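Local structure of thiamine pyrophosphokinase (Candida albicans, 2G9Z) at residues Asn45-Phe50 with Thr238-Thr243; Leu66-Gln71 with Ile75-Leu80; Cys84-Cys89 with Leu165-Asn170; Lys158-Ile163 with Ile205-Leu210. The protein catalyses the transfer of a pyrophosphate group from ATP to thiamine, yielding thiamine pyrophosphate and AMP. All coordinates share one frame; numbering follows the deposited sequence.

Contact 1: Asn45-Phe50 with Thr238-Thr243; sequences NHIQPF and TVFFIT
The ring of Phe240 packs against Ile47 and Pro49 where a five-stranded sheet packs against the large mixed sheet, at the junction of the alpha/beta fold with the beta-sandwich part. Strand 45-47 is an edge strand of the five-stranded sheet and strand 237-242 belongs to the large mixed sheet that carries the catalytic alpha/beta fold. The strands share no hydrogen bond, and the contact is almost wholly the work of this one phenyl group. Phe240 points from its strand toward 45-50, with CG anti to its carbonyl carbon and beside its backbone N (chi1 -76°), a setting that brings the far end of the ring, CE1 and CZ, up against both partners. Ile47 comes to the ring edge, near the ring plane, with CG2 lying 4.0 Å from Phe240 CZ. Its CG1 sits beside the backbone N (chi1 -47°), which leaves CG2 anti to that N and facing the ring. Pro49 approaches at a slant, and its backbone takes part as much as its ring: CA is 3.6 Å from Phe240 CZ, while CB sits 3.8 Å from Phe240 CE1. Leu251 and Phe249 of strand 246-251 also pack against Ile47 and Pro49, respectively, and Ile258 touches both residues, enclosing the site with apolar groups. Pro49 also serves its own segment: CB rests 4.0 Å above the plane of the Phe50 ring, over its centre.

Contact 2: Leu66-Gln71 with Ile75-Leu80; sequences LLILNQ and IDLISL
With CG anti to its backbone N (chi1 176°), Leu66 stretches from the strand toward the helix and offers one methyl to each of two leucines. Leu77 adopts the same anti form, which carries its CD1 inward although its CB sets off at a slant to the strand. The division of the Leu66 fork is clean: CD1 meets Leu80 CD1 at 3.6 Å, whereas CD2 meets Leu77 CD1 at 3.9 Å. Leu66 and Leu77 cross at about a right angle, while Leu80 runs obliquely to Leu66. Ile68, two residues further along the same face of the strand, adds a looser touch, its CD1 lying 4.4 Å from Leu77 CD1. These apolar contacts pin the connecting helix of a beta-alpha-beta crossover, strand 64-68, helix 77-81 and strand 86-90, to the sheet it bridges. Leu210 of the adjoining strand also touches Leu66 and Leu77, and Ile87 packs against Leu66 and Ile68, so the leucine cluster is buried. The helix start is fixed separately by Asp76 at the N-cap: its OD1 accepts from Ser79 N at 3.2 Å, the donor standing 60° out of the carboxylate plane.

Contact 3: Cys84-Cys89 with Leu165-Asn170; sequences CEIIVC and LHYQLN
Ile86 and His166 make the close-packed half of this contact, in which helix 155-170 packs on a face of the parallel part of the mixed sheet in the alpha/beta catalytic fold. The two side chains reach toward each other from opposite directions. Ile86 brings both CG1 and CD1 to the imidazole at an oblique approach: CG1 is 3.5 Å from His166 NE2, and CD1 is 3.6 Å from His166 CE1. The imidazole gets there because its CG is anti to the backbone N of His166 (chi1 165°). Its other nitrogen, ND1, is hydrogen-bonded to Tyr122 OH on strand 122-125, a bond that should restrict rotation of the ring. Within the helix, His166 CD2 lies 3.7 Å above the Tyr167 ring, over its centre, so the two aromatic groups form a compact pair.

Toward solvent the packing gives way to a single polar link. Glu85 is an exposed residue just ahead of strand 86-90; its extended chain crosses the end of the tyrosine at a slant and sets OE1 at the ring edge, near the ring plane. The carboxylate plane is turned 45° from that ring. Glu85 OE1 is also hydrogen-bonded to His63 ND1, and His63 meets the Tyr167 ring edge-to-face, so one oxygen ties together two neighbouring aromatic side chains. Tyr167 OH donates to Glu85 OE1 at 2.7 Å, meeting the anti side of that oxygen 20° out of the carboxylate plane.

Contact 4: Lys158-Ile163 with Ile205-Leu210; sequences KSIHCI and ITIYVL
Ile160 and Ile163, one helical turn apart, both bear on Ile207 of strand 205-210, and the contact between the two segments is entirely apolar. Ile207 reaches the helix with one atom: CD1 lies 3.9 Å from Ile160 CD1 and 4.1 Å from Ile163 CG2. Its long branch is extended (chi2 175°), which carries CD1 out from the sheet to the helix surface. The two partners meet that methyl differently. Ile160 crosses Ile207 obliquely and touches it with the end of its own long branch, whereas Ile163 comes tip to tip and uses the short branch: with CG1 beside the backbone N (chi1 -72°), CG2 is the branch anti to it. All three isoleucines are buried.

Polar interactions serve the helix itself. Main-chain bonds run from Cys162 N to Lys158 O at 3.0 Å and from Ile163 N to Ser159 O at 2.9 Å, as in a regular alpha helix, and the Ser159 hydroxyl is hydrogen-bonded to the carbonyl of Asp155 one turn earlier. Lys158 NZ is gripped by the carbonyl oxygens of Gln148 and Ser150, and the residue lies, with Asp155, at one of the magnesium sites.

The packing is that of an alpha/beta fold, with a helix laid over the parallel strands of a sheet. Beneath helix 155-170, Ile160 also touches Leu67 and Ile163 touches Val65 on strand 64-68, while on the other flank of strand 205-210 Ile207 meets Val237 of strand 237-242.

Overall arrangement
The four contacts converge on the large mixed sheet, whose strands 86-90, 64-68, 205-210 and 237-242 lie side by side. Probable backbone hydrogen bonds stitch them together: Leu66 O to Val88 N, 2.7 Å, joins contacts 2 and 3; Leu67 N to Tyr208 O, 2.8 Å, contacts 2 and 4; Phe240 O to Val209 N, 2.7 Å, contacts 1 and 4. Contacts 3 and 4 share helix 155-170, their centres about 8 Å apart. Contact 2 places helix 77-81 on the opposite face of the sheet. A bound thiamine-derived ligand is about 11 Å from the side chain of Ile160 and about 13 Å from that of Ile68; a magnesium ion lies about 12 Å and 13 Å from them.

Contact 1: Asn45-Phe50 with Thr238-Thr243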
loop_
_atom_site.group_PDB
_atom_site.type_symbol
_atom_site.label_atom_id
_atom_site.label_comp_id
_atom_site.label_asym_id
_atom_site.label_seq_id
_atom_site.Cartn_x
_atom_site.Cartn_y
_atom_site.Cartn_z
ATOM N N ASN A 45 21.858 -13.838 -3.221
ATOM C CA ASN A 45 21.777 -12.429 -2.874
ATOM C C ASN A 45 21.717 -12.319 -1.355
ATOM O O ASN A 45 20.833 -12.893 -0.723
ATOM C CB ASN A 45 20.529 -11.791 -3.485
ATOM C CG ASN A 45 20.428 -10.308 -3.178
ATOM O OD1 ASN A 45 21.363 -9.550 -3.433
ATOM N ND2 ASN A 45 19.289 -9.888 -2.629
ATOM N N HIS A 46 22.670 -11.599 -0.772
ATOM C CA HIS A 46 22.708 -11.418 0.672
ATOM C C HIS A 46 22.078 -10.076 1.009
ATOM O O HIS A 46 22.494 -9.042 0.486
ATOM C CB HIS A 46 24.152 -11.451 1.186
ATOM C CG HIS A 46 24.263 -11.465 2.680
ATOM N ND1 HIS A 46 25.462 -11.305 3.340
ATOM C CD2 HIS A 46 23.325 -11.637 3.643
ATOM C CE1 HIS A 46 25.259 -11.377 4.644
ATOM N NE2 HIS A 46 23.971 -11.579 4.854
ATOM N N ILE A 47 21.064 -10.100 1.867
ATOM C CA ILE A 47 20.370 -8.883 2.275
ATOM C C ILE A 47 20.473 -8.699 3.785
ATOM O O ILE A 47 20.175 -9.617 4.545
ATOM C CB ILE A 47 18.860 -8.934 1.935
ATOM C CG1 ILE A 47 18.640 -9.417 0.503
ATOM C CG2 ILE A 47 18.257 -7.549 2.106
ATOM C CD1 ILE A 47 17.176 -9.630 0.155
ATOM N N GLN A 48 20.887 -7.510 4.209
ATOM C CA GLN A 48 21.013 -7.178 5.627
ATOM C C GLN A 48 20.206 -5.904 5.838
ATOM O O GLN A 48 20.762 -4.811 5.954
ATOM C CB GLN A 48 22.474 -6.936 5.986
ATOM C CG GLN A 48 23.343 -8.167 5.871
ATOM C CD GLN A 48 24.810 -7.846 6.042
ATOM O OE1 GLN A 48 25.436 -7.268 5.155
ATOM N NE2 GLN A 48 25.364 -8.202 7.191
ATOM N N PRO A 49 18.876 -6.037 5.903
ATOM C CA PRO A 49 17.952 -4.910 6.083
ATOM C C PRO A 49 18.125 -4.060 7.333
ATOM O O PRO A 49 17.817 -2.871 7.317
ATOM C CB PRO A 49 16.573 -5.575 6.068
ATOM C CG PRO A 49 16.811 -6.926 5.411
ATOM C CD PRO A 49 18.147 -7.314 5.965
ATOM N N PHE A 50 18.632 -4.660 8.407
ATOM C CA PHE A 50 18.736 -3.946 9.673
ATOM C C PHE A 50 20.092 -3.416 10.107
ATOM O O PHE A 50 20.275 -3.071 11.276
ATOM C CB PHE A 50 18.151 -4.835 10.769
ATOM C CG PHE A 50 16.812 -5.400 10.412
ATOM C CD1 PHE A 50 15.676 -4.593 10.429
ATOM C CD2 PHE A 50 16.689 -6.720 9.994
ATOM C CE1 PHE A 50 14.442 -5.091 10.030
ATOM C CE2 PHE A 50 15.454 -7.227 9.593
ATOM C CZ PHE A 50 14.329 -6.406 9.612
ATOM N N THR A 238 20.343 -0.717 -3.937
ATOM C CA THR A 238 19.464 -1.440 -3.026
ATOM C C THR A 238 18.556 -0.416 -2.368
ATOM O O THR A 238 19.032 0.539 -1.753
ATOM C CB THR A 238 20.257 -2.179 -1.927
ATOM O OG1 THR A 238 21.162 -3.106 -2.535
ATOM C CG2 THR A 238 19.308 -2.944 -1.004
ATOM N N VAL A 239 17.248 -0.606 -2.511
ATOM C CA VAL A 239 16.295 0.320 -1.931
ATOM C C VAL A 239 15.557 -0.274 -0.738
ATOM O O VAL A 239 15.061 -1.398 -0.789
ATOM C CB VAL A 239 15.253 0.774 -2.976
ATOM C CG1 VAL A 239 14.209 1.678 -2.320
ATOM C CG2 VAL A 239 15.948 1.504 -4.107
ATOM N N PHE A 240 15.506 0.492 0.343
ATOM C CA PHE A 240 14.798 0.080 1.545
ATOM C C PHE A 240 13.772 1.138 1.900
ATOM O O PHE A 240 14.125 2.299 2.113
ATOM C CB PHE A 240 15.750 -0.061 2.729
ATOM C CG PHE A 240 16.580 -1.300 2.695
ATOM C CD1 PHE A 240 15.985 -2.553 2.808
ATOM C CD2 PHE A 240 17.964 -1.218 2.581
ATOM C CE1 PHE A 240 16.757 -3.708 2.810
ATOM C CE2 PHE A 240 18.745 -2.370 2.583
ATOM C CZ PHE A 240 18.138 -3.615 2.698
ATOM N N PHE A 241 12.505 0.747 1.943
ATOM C CA PHE A 241 11.460 1.675 2.336
ATOM C C PHE A 241 11.283 1.443 3.825
ATOM O O PHE A 241 10.978 0.323 4.255
ATOM C CB PHE A 241 10.136 1.364 1.629
ATOM C CG PHE A 241 10.115 1.727 0.181
ATOM C CD1 PHE A 241 10.075 3.059 -0.218
ATOM C CD2 PHE A 241 10.111 0.736 -0.789
ATOM C CE1 PHE A 241 10.032 3.395 -1.572
ATOM C CE2 PHE A 241 10.068 1.062 -2.145
ATOM C CZ PHE A 241 10.029 2.390 -2.535
ATOM N N ILE A 242 11.505 2.478 4.623
ATOM C CA ILE A 242 11.331 2.346 6.059
ATOM C C ILE A 242 10.072 3.116 6.402
ATOM O O ILE A 242 9.983 4.316 6.142
ATOM C CB ILE A 242 12.526 2.925 6.840
ATOM C CG1 ILE A 242 13.773 2.071 6.594
ATOM C CG2 ILE A 242 12.200 2.964 8.334
ATOM C CD1 ILE A 242 15.022 2.611 7.265
ATOM N N THR A 243 9.087 2.420 6.957
ATOM C CA THR A 243 7.829 3.061 7.311
ATOM C C THR A 243 7.624 3.025 8.807
ATOM O O THR A 243 8.494 2.588 9.557
ATOM C CB THR A 243 6.627 2.360 6.649
ATOM O OG1 THR A 243 6.315 1.158 7.370
ATOM C CG2 THR A 243 6.954 2.003 5.206
#

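Contact 2: Leu66-Gln71 with Ile75-Leu80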
loop_
_atom_site.group_PDB
_atom_site.type_symbol
_atom_site.label_atom_id
_atom_site.label_comp_id
_atom_site.label_asym_id
_atom_site.label_seq_id
_atom_site.Cartn_x
_atom_site.Cartn_y
_atom_site.Cartn_z
ATOM N N LEU A 66 19.661 8.891 2.139
ATOM C CA LEU A 66 18.384 8.996 2.831
ATOM C C LEU A 66 17.466 9.865 1.976
ATOM O O LEU A 66 17.792 11.015 1.674
ATOM C CB LEU A 66 18.554 9.641 4.210
ATOM C CG LEU A 66 17.260 9.889 4.998
ATOM C CD1 LEU A 66 16.566 8.564 5.270
ATOM C CD2 LEU A 66 17.568 10.597 6.309
ATOM N N LEU A 67 16.334 9.307 1.566
ATOM C CA LEU A 67 15.372 10.042 0.760
ATOM C C LEU A 67 14.144 10.262 1.629
ATOM O O LEU A 67 13.546 9.306 2.122
ATOM C CB LEU A 67 15.013 9.247 -0.495
ATOM C CG LEU A 67 13.923 9.826 -1.404
ATOM C CD1 LEU A 67 14.205 11.295 -1.719
ATOM C CD2 LEU A 67 13.867 9.002 -2.692
ATOM N N ILE A 68 13.770 11.523 1.816
ATOM C CA ILE A 68 12.633 11.862 2.662
ATOM C C ILE A 68 11.435 12.416 1.914
ATOM O O ILE A 68 11.486 13.515 1.360
ATOM C CB ILE A 68 13.049 12.890 3.737
ATOM C CG1 ILE A 68 14.282 12.378 4.488
ATOM C CG2 ILE A 68 11.881 13.148 4.700
ATOM C CD1 ILE A 68 14.926 13.404 5.392
ATOM N N LEU A 69 10.348 11.653 1.898
ATOM C CA LEU A 69 9.141 12.107 1.235
ATOM C C LEU A 69 8.227 12.825 2.226
ATOM O O LEU A 69 8.552 12.950 3.405
ATOM C CB LEU A 69 8.425 10.942 0.547
ATOM C CG LEU A 69 8.891 10.747 -0.906
ATOM C CD1 LEU A 69 10.397 10.515 -0.955
ATOM C CD2 LEU A 69 8.146 9.571 -1.530
ATOM N N ASN A 70 7.078 13.279 1.741
ATOM C CA ASN A 70 6.146 14.058 2.542
ATOM C C ASN A 70 5.152 13.377 3.491
ATOM O O ASN A 70 3.996 13.153 3.139
ATOM C CB ASN A 70 5.395 15.005 1.604
ATOM C CG ASN A 70 4.610 16.067 2.348
ATOM O OD1 ASN A 70 4.932 16.410 3.487
ATOM N ND2 ASN A 70 3.585 16.604 1.701
ATOM N N GLN A 71 5.616 13.086 4.704
ATOM C CA GLN A 71 4.800 12.488 5.759
ATOM C C GLN A 71 5.521 12.699 7.086
ATOM O O GLN A 71 6.746 12.804 7.127
ATOM C CB GLN A 71 4.557 10.986 5.516
ATOM C CG GLN A 71 3.381 10.694 4.578
ATOM C CD GLN A 71 3.005 9.217 4.528
ATOM O OE1 GLN A 71 3.648 8.421 3.843
ATOM N NE2 GLN A 71 1.963 8.848 5.264
ATOM N N ILE A 75 10.316 7.813 12.839
ATOM C CA ILE A 75 11.479 7.005 13.188
ATOM C C ILE A 75 12.563 7.827 13.872
ATOM O O ILE A 75 12.423 9.037 14.062
ATOM C CB ILE A 75 12.128 6.367 11.942
ATOM C CG1 ILE A 75 12.726 7.464 11.056
ATOM C CG2 ILE A 75 11.098 5.557 11.174
ATOM C CD1 ILE A 75 13.764 6.969 10.074
ATOM N N ASP A 76 13.649 7.152 14.233
ATOM C CA ASP A 76 14.787 7.801 14.865
ATOM C C ASP A 76 15.615 8.394 13.726
ATOM O O ASP A 76 16.640 7.837 13.325
ATOM C CB ASP A 76 15.614 6.776 15.641
ATOM C CG ASP A 76 16.795 7.400 16.359
ATOM O OD1 ASP A 76 17.126 8.571 16.070
ATOM O OD2 ASP A 76 17.399 6.711 17.209
ATOM N N LEU A 77 15.149 9.527 13.214
ATOM C CA LEU A 77 15.786 10.225 12.106
ATOM C C LEU A 77 17.281 10.463 12.264
ATOM O O LEU A 77 18.065 10.126 11.375
ATOM C CB LEU A 77 15.087 11.566 11.874
ATOM C CG LEU A 77 15.588 12.396 10.691
ATOM C CD1 LEU A 77 15.376 11.624 9.390
ATOM C CD2 LEU A 77 14.847 13.719 10.656
ATOM N N ILE A 78 17.678 11.044 13.391
ATOM C CA ILE A 78 19.086 11.347 13.631
ATOM C C ILE A 78 20.024 10.149 13.510
ATOM O O ILE A 78 21.111 10.269 12.947
ATOM C CB ILE A 78 19.279 12.024 15.013
ATOM C CG1 ILE A 78 18.867 13.499 14.930
ATOM C CG2 ILE A 78 20.741 11.942 15.450
ATOM C CD1 ILE A 78 17.455 13.733 14.437
ATOM N N SER A 79 19.613 8.999 14.031
ATOM C CA SER A 79 20.452 7.807 13.955
ATOM C C SER A 79 20.679 7.390 12.502
ATOM O O SER A 79 21.793 7.034 12.114
ATOM C CB SER A 79 19.804 6.648 14.721
ATOM O OG SER A 79 19.582 6.994 16.077
ATOM N N LEU A 80 19.614 7.436 11.709
ATOM C CA LEU A 80 19.688 7.058 10.304
ATOM C C LEU A 80 20.526 8.081 9.543
ATOM O O LEU A 80 21.436 7.725 8.793
ATOM C CB LEU A 80 18.278 6.996 9.705
ATOM C CG LEU A 80 17.987 5.896 8.676
ATOM C CD1 LEU A 80 16.650 6.182 8.010
ATOM C CD2 LEU A 80 19.087 5.827 7.641
#

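Contact 3: Cys84-Cys89 with Leu165-Asn170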
loop_
_atom_site.group_PDB
_atom_site.type_symbol
_atom_site.label_atom_id
_atom_site.label_comp_id
_atom_site.label_asym_id
_atom_site.label_seq_id
_atom_site.Cartn_x
_atom_site.Cartn_y
_atom_site.Cartn_z
ATOM N N CYS A 84 24.091 8.121 6.847
ATOM C CA CYS A 84 23.976 8.438 5.433
ATOM C C CYS A 84 24.939 9.504 4.934
ATOM O O CYS A 84 25.201 10.508 5.600
ATOM C CB CYS A 84 22.540 8.849 5.103
ATOM S SG CYS A 84 21.350 7.512 5.318
ATOM N N GLU A 85 25.442 9.260 3.732
ATOM C CA GLU A 85 26.385 10.129 3.051
ATOM C C GLU A 85 25.668 11.346 2.468
ATOM O O GLU A 85 26.134 12.478 2.594
ATOM C CB GLU A 85 27.058 9.317 1.946
ATOM C CG GLU A 85 28.048 10.060 1.084
ATOM C CD GLU A 85 28.797 9.114 0.170
ATOM O OE1 GLU A 85 28.136 8.365 -0.581
ATOM O OE2 GLU A 85 30.046 9.113 0.206
ATOM N N ILE A 86 24.523 11.099 1.838
ATOM C CA ILE A 86 23.725 12.155 1.222
ATOM C C ILE A 86 22.270 12.037 1.662
ATOM O O ILE A 86 21.749 10.930 1.809
ATOM C CB ILE A 86 23.786 12.055 -0.326
ATOM C CG1 ILE A 86 25.158 12.511 -0.831
ATOM C CG2 ILE A 86 22.677 12.878 -0.957
ATOM C CD1 ILE A 86 25.408 13.997 -0.689
ATOM N N ILE A 87 21.628 13.181 1.886
ATOM C CA ILE A 87 20.226 13.216 2.282
ATOM C C ILE A 87 19.460 14.053 1.263
ATOM O O ILE A 87 19.864 15.170 0.933
ATOM C CB ILE A 87 20.019 13.854 3.677
ATOM C CG1 ILE A 87 20.703 13.020 4.765
ATOM C CG2 ILE A 87 18.529 13.951 3.981
ATOM C CD1 ILE A 87 22.190 13.252 4.900
ATOM N N VAL A 88 18.353 13.508 0.767
ATOM C CA VAL A 88 17.526 14.197 -0.220
ATOM C C VAL A 88 16.074 14.301 0.233
ATOM O O VAL A 88 15.489 13.311 0.677
ATOM C CB VAL A 88 17.528 13.443 -1.569
ATOM C CG1 VAL A 88 16.624 14.157 -2.572
ATOM C CG2 VAL A 88 18.944 13.314 -2.097
ATOM N N CYS A 89 15.496 15.494 0.127
ATOM C CA CYS A 89 14.094 15.690 0.478
ATOM C C CYS A 89 13.302 15.848 -0.810
ATOM O O CYS A 89 13.652 16.658 -1.669
ATOM C CB CYS A 89 13.887 16.947 1.328
ATOM S SG CYS A 89 14.485 16.849 3.010
ATOM N N LEU A 165 22.280 10.912 -10.484
ATOM C CA LEU A 165 23.112 11.914 -11.133
ATOM C C LEU A 165 24.192 12.431 -10.190
ATOM O O LEU A 165 25.313 12.707 -10.618
ATOM C CB LEU A 165 22.246 13.069 -11.644
ATOM C CG LEU A 165 21.413 12.707 -12.878
ATOM C CD1 LEU A 165 20.465 13.839 -13.226
ATOM C CD2 LEU A 165 22.349 12.417 -14.049
ATOM N N HIS A 166 23.862 12.560 -8.909
ATOM C CA HIS A 166 24.831 13.035 -7.924
ATOM C C HIS A 166 26.089 12.170 -7.901
ATOM O O HIS A 166 27.200 12.686 -7.925
ATOM C CB HIS A 166 24.227 13.034 -6.519
ATOM C CG HIS A 166 25.249 13.163 -5.430
ATOM N ND1 HIS A 166 25.729 14.379 -4.995
ATOM C CD2 HIS A 166 25.911 12.220 -4.715
ATOM C CE1 HIS A 166 26.640 14.181 -4.059
ATOM N NE2 HIS A 166 26.770 12.880 -3.871
ATOM N N TYR A 167 25.905 10.856 -7.839
ATOM C CA TYR A 167 27.033 9.930 -7.792
ATOM C C TYR A 167 27.783 9.831 -9.110
ATOM O O TYR A 167 28.817 9.168 -9.202
ATOM C CB TYR A 167 26.555 8.550 -7.336
ATOM C CG TYR A 167 26.323 8.494 -5.843
ATOM C CD1 TYR A 167 27.400 8.466 -4.956
ATOM C CD2 TYR A 167 25.034 8.543 -5.313
ATOM C CE1 TYR A 167 27.204 8.493 -3.580
ATOM C CE2 TYR A 167 24.824 8.572 -3.929
ATOM C CZ TYR A 167 25.917 8.550 -3.071
ATOM O OH TYR A 167 25.735 8.612 -1.709
ATOM N N GLN A 168 27.269 10.503 -10.130
ATOM C CA GLN A 168 27.925 10.492 -11.426
ATOM C C GLN A 168 28.659 11.801 -11.681
ATOM O O GLN A 168 29.803 11.805 -12.137
ATOM C CB GLN A 168 26.908 10.270 -12.548
ATOM C CG GLN A 168 26.277 8.891 -12.576
ATOM C CD GLN A 168 27.306 7.783 -12.674
ATOM O OE1 GLN A 168 28.196 7.818 -13.526
ATOM N NE2 GLN A 168 27.184 6.786 -11.804
ATOM N N LEU A 169 28.000 12.909 -11.354
ATOM C CA LEU A 169 28.549 14.236 -11.611
ATOM C C LEU A 169 29.034 15.090 -10.440
ATOM O O LEU A 169 29.946 15.899 -10.607
ATOM C CB LEU A 169 27.520 15.047 -12.403
ATOM C CG LEU A 169 27.313 14.759 -13.895
ATOM C CD1 LEU A 169 27.443 13.280 -14.194
ATOM C CD2 LEU A 169 25.945 15.278 -14.306
ATOM N N ASN A 170 28.446 14.928 -9.262
ATOM C CA ASN A 170 28.842 15.775 -8.144
ATOM C C ASN A 170 30.327 15.836 -7.801
ATOM O O ASN A 170 30.858 16.922 -7.578
ATOM C CB ASN A 170 28.054 15.422 -6.886
ATOM C CG ASN A 170 28.296 16.412 -5.768
ATOM O OD1 ASN A 170 29.127 16.187 -4.888
ATOM N ND2 ASN A 170 27.585 17.534 -5.812
#

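Contact 4: Lys158-Ile163 with Ile205-Leu210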
loop_
_atom_site.group_PDB
_atom_site.type_symbol
_atom_site.label_atom_id
_atom_site.label_comp_id
_atom_site.label_asym_id
_atom_site.label_seq_id
_atom_site.Cartn_x
_atom_site.Cartn_y
_atom_site.Cartn_z
ATOM N N LYS A 158 11.980 12.084 -9.557
ATOM C CA LYS A 158 12.898 13.198 -9.771
ATOM C C LYS A 158 14.020 13.143 -8.745
ATOM O O LYS A 158 15.172 13.441 -9.064
ATOM C CB LYS A 158 12.152 14.532 -9.677
ATOM C CG LYS A 158 11.172 14.746 -10.827
ATOM C CD LYS A 158 10.187 15.866 -10.536
ATOM C CE LYS A 158 9.202 16.025 -11.685
ATOM N NZ LYS A 158 8.179 17.073 -11.437
ATOM N N SER A 159 13.689 12.749 -7.515
ATOM C CA SER A 159 14.691 12.646 -6.455
ATOM C C SER A 159 15.672 11.507 -6.719
ATOM O O SER A 159 16.878 11.652 -6.497
ATOM C CB SER A 159 14.018 12.435 -5.087
ATOM O OG SER A 159 13.314 13.594 -4.681
ATOM N N ILE A 160 15.152 10.367 -7.168
ATOM C CA ILE A 160 16.004 9.223 -7.469
ATOM C C ILE A 160 16.995 9.617 -8.565
ATOM O O ILE A 160 18.184 9.315 -8.481
ATOM C CB ILE A 160 15.171 8.005 -7.949
ATOM C CG1 ILE A 160 14.354 7.437 -6.784
ATOM C CG2 ILE A 160 16.096 6.934 -8.530
ATOM C CD1 ILE A 160 15.198 6.876 -5.641
ATOM N N HIS A 161 16.498 10.291 -9.593
ATOM C CA HIS A 161 17.349 10.737 -10.691
ATOM C C HIS A 161 18.435 11.663 -10.162
ATOM O O HIS A 161 19.590 11.595 -10.589
ATOM C CB HIS A 161 16.509 11.458 -11.743
ATOM C CG HIS A 161 15.842 10.536 -12.712
ATOM N ND1 HIS A 161 14.725 10.894 -13.436
ATOM C CD2 HIS A 161 16.143 9.269 -13.087
ATOM C CE1 HIS A 161 14.366 9.889 -14.212
ATOM N NE2 HIS A 161 15.210 8.891 -14.021
ATOM N N CYS A 162 18.058 12.536 -9.235
ATOM C CA CYS A 162 19.011 13.455 -8.636
ATOM C C CYS A 162 20.083 12.653 -7.898
ATOM O O CYS A 162 21.267 12.983 -7.953
ATOM C CB CYS A 162 18.299 14.394 -7.661
ATOM S SG CYS A 162 19.405 15.327 -6.587
ATOM N N ILE A 163 19.656 11.600 -7.208
ATOM C CA ILE A 163 20.577 10.749 -6.459
ATOM C C ILE A 163 21.536 10.033 -7.404
ATOM O O ILE A 163 22.745 9.977 -7.161
ATOM C CB ILE A 163 19.802 9.699 -5.623
ATOM C CG1 ILE A 163 19.122 10.392 -4.439
ATOM C CG2 ILE A 163 20.748 8.589 -5.148
ATOM C CD1 ILE A 163 18.094 9.546 -3.714
ATOM N N ILE A 205 24.876 1.389 -4.221
ATOM C CA ILE A 205 24.152 2.417 -3.491
ATOM C C ILE A 205 22.999 1.808 -2.701
ATOM O O ILE A 205 22.291 0.930 -3.191
ATOM C CB ILE A 205 23.558 3.470 -4.462
ATOM C CG1 ILE A 205 24.653 4.027 -5.375
ATOM C CG2 ILE A 205 22.893 4.591 -3.677
ATOM C CD1 ILE A 205 25.753 4.743 -4.647
ATOM N N THR A 206 22.829 2.277 -1.472
ATOM C CA THR A 206 21.741 1.831 -0.615
ATOM C C THR A 206 20.923 3.079 -0.309
ATOM O O THR A 206 21.432 4.037 0.277
ATOM C CB THR A 206 22.256 1.224 0.711
ATOM O OG1 THR A 206 22.978 0.016 0.438
ATOM C CG2 THR A 206 21.090 0.910 1.639
ATOM N N ILE A 207 19.664 3.077 -0.733
ATOM C CA ILE A 207 18.789 4.216 -0.504
ATOM C C ILE A 207 17.680 3.897 0.492
ATOM O O ILE A 207 16.822 3.052 0.235
ATOM C CB ILE A 207 18.106 4.683 -1.804
ATOM C CG1 ILE A 207 19.148 4.953 -2.889
ATOM C CG2 ILE A 207 17.300 5.957 -1.528
ATOM C CD1 ILE A 207 18.531 5.302 -4.240
ATOM N N TYR A 208 17.712 4.578 1.631
ATOM C CA TYR A 208 16.698 4.417 2.661
ATOM C C TYR A 208 15.642 5.466 2.347
ATOM O O TYR A 208 15.945 6.660 2.291
ATOM C CB TYR A 208 17.316 4.657 4.039
ATOM C CG TYR A 208 18.301 3.580 4.437
ATOM C CD1 TYR A 208 17.859 2.313 4.816
ATOM C CD2 TYR A 208 19.675 3.811 4.395
ATOM C CE1 TYR A 208 18.760 1.300 5.144
ATOM C CE2 TYR A 208 20.586 2.804 4.720
ATOM C CZ TYR A 208 20.120 1.552 5.092
ATOM O OH TYR A 208 21.015 0.552 5.407
ATOM N N VAL A 209 14.410 5.022 2.117
ATOM C CA VAL A 209 13.328 5.942 1.785
ATOM C C VAL A 209 12.286 6.052 2.901
ATOM O O VAL A 209 11.723 5.044 3.334
ATOM C CB VAL A 209 12.605 5.499 0.487
ATOM C CG1 VAL A 209 11.547 6.527 0.100
ATOM C CG2 VAL A 209 13.614 5.306 -0.643
ATOM N N LEU A 210 12.034 7.275 3.361
ATOM C CA LEU A 210 11.030 7.522 4.403
ATOM C C LEU A 210 9.768 8.163 3.823
ATOM O O LEU A 210 9.847 8.961 2.886
ATOM C CB LEU A 210 11.579 8.466 5.479
ATOM C CG LEU A 210 12.782 8.023 6.305
ATOM C CD1 LEU A 210 13.174 9.145 7.264
ATOM C CD2 LEU A 210 12.439 6.746 7.063
#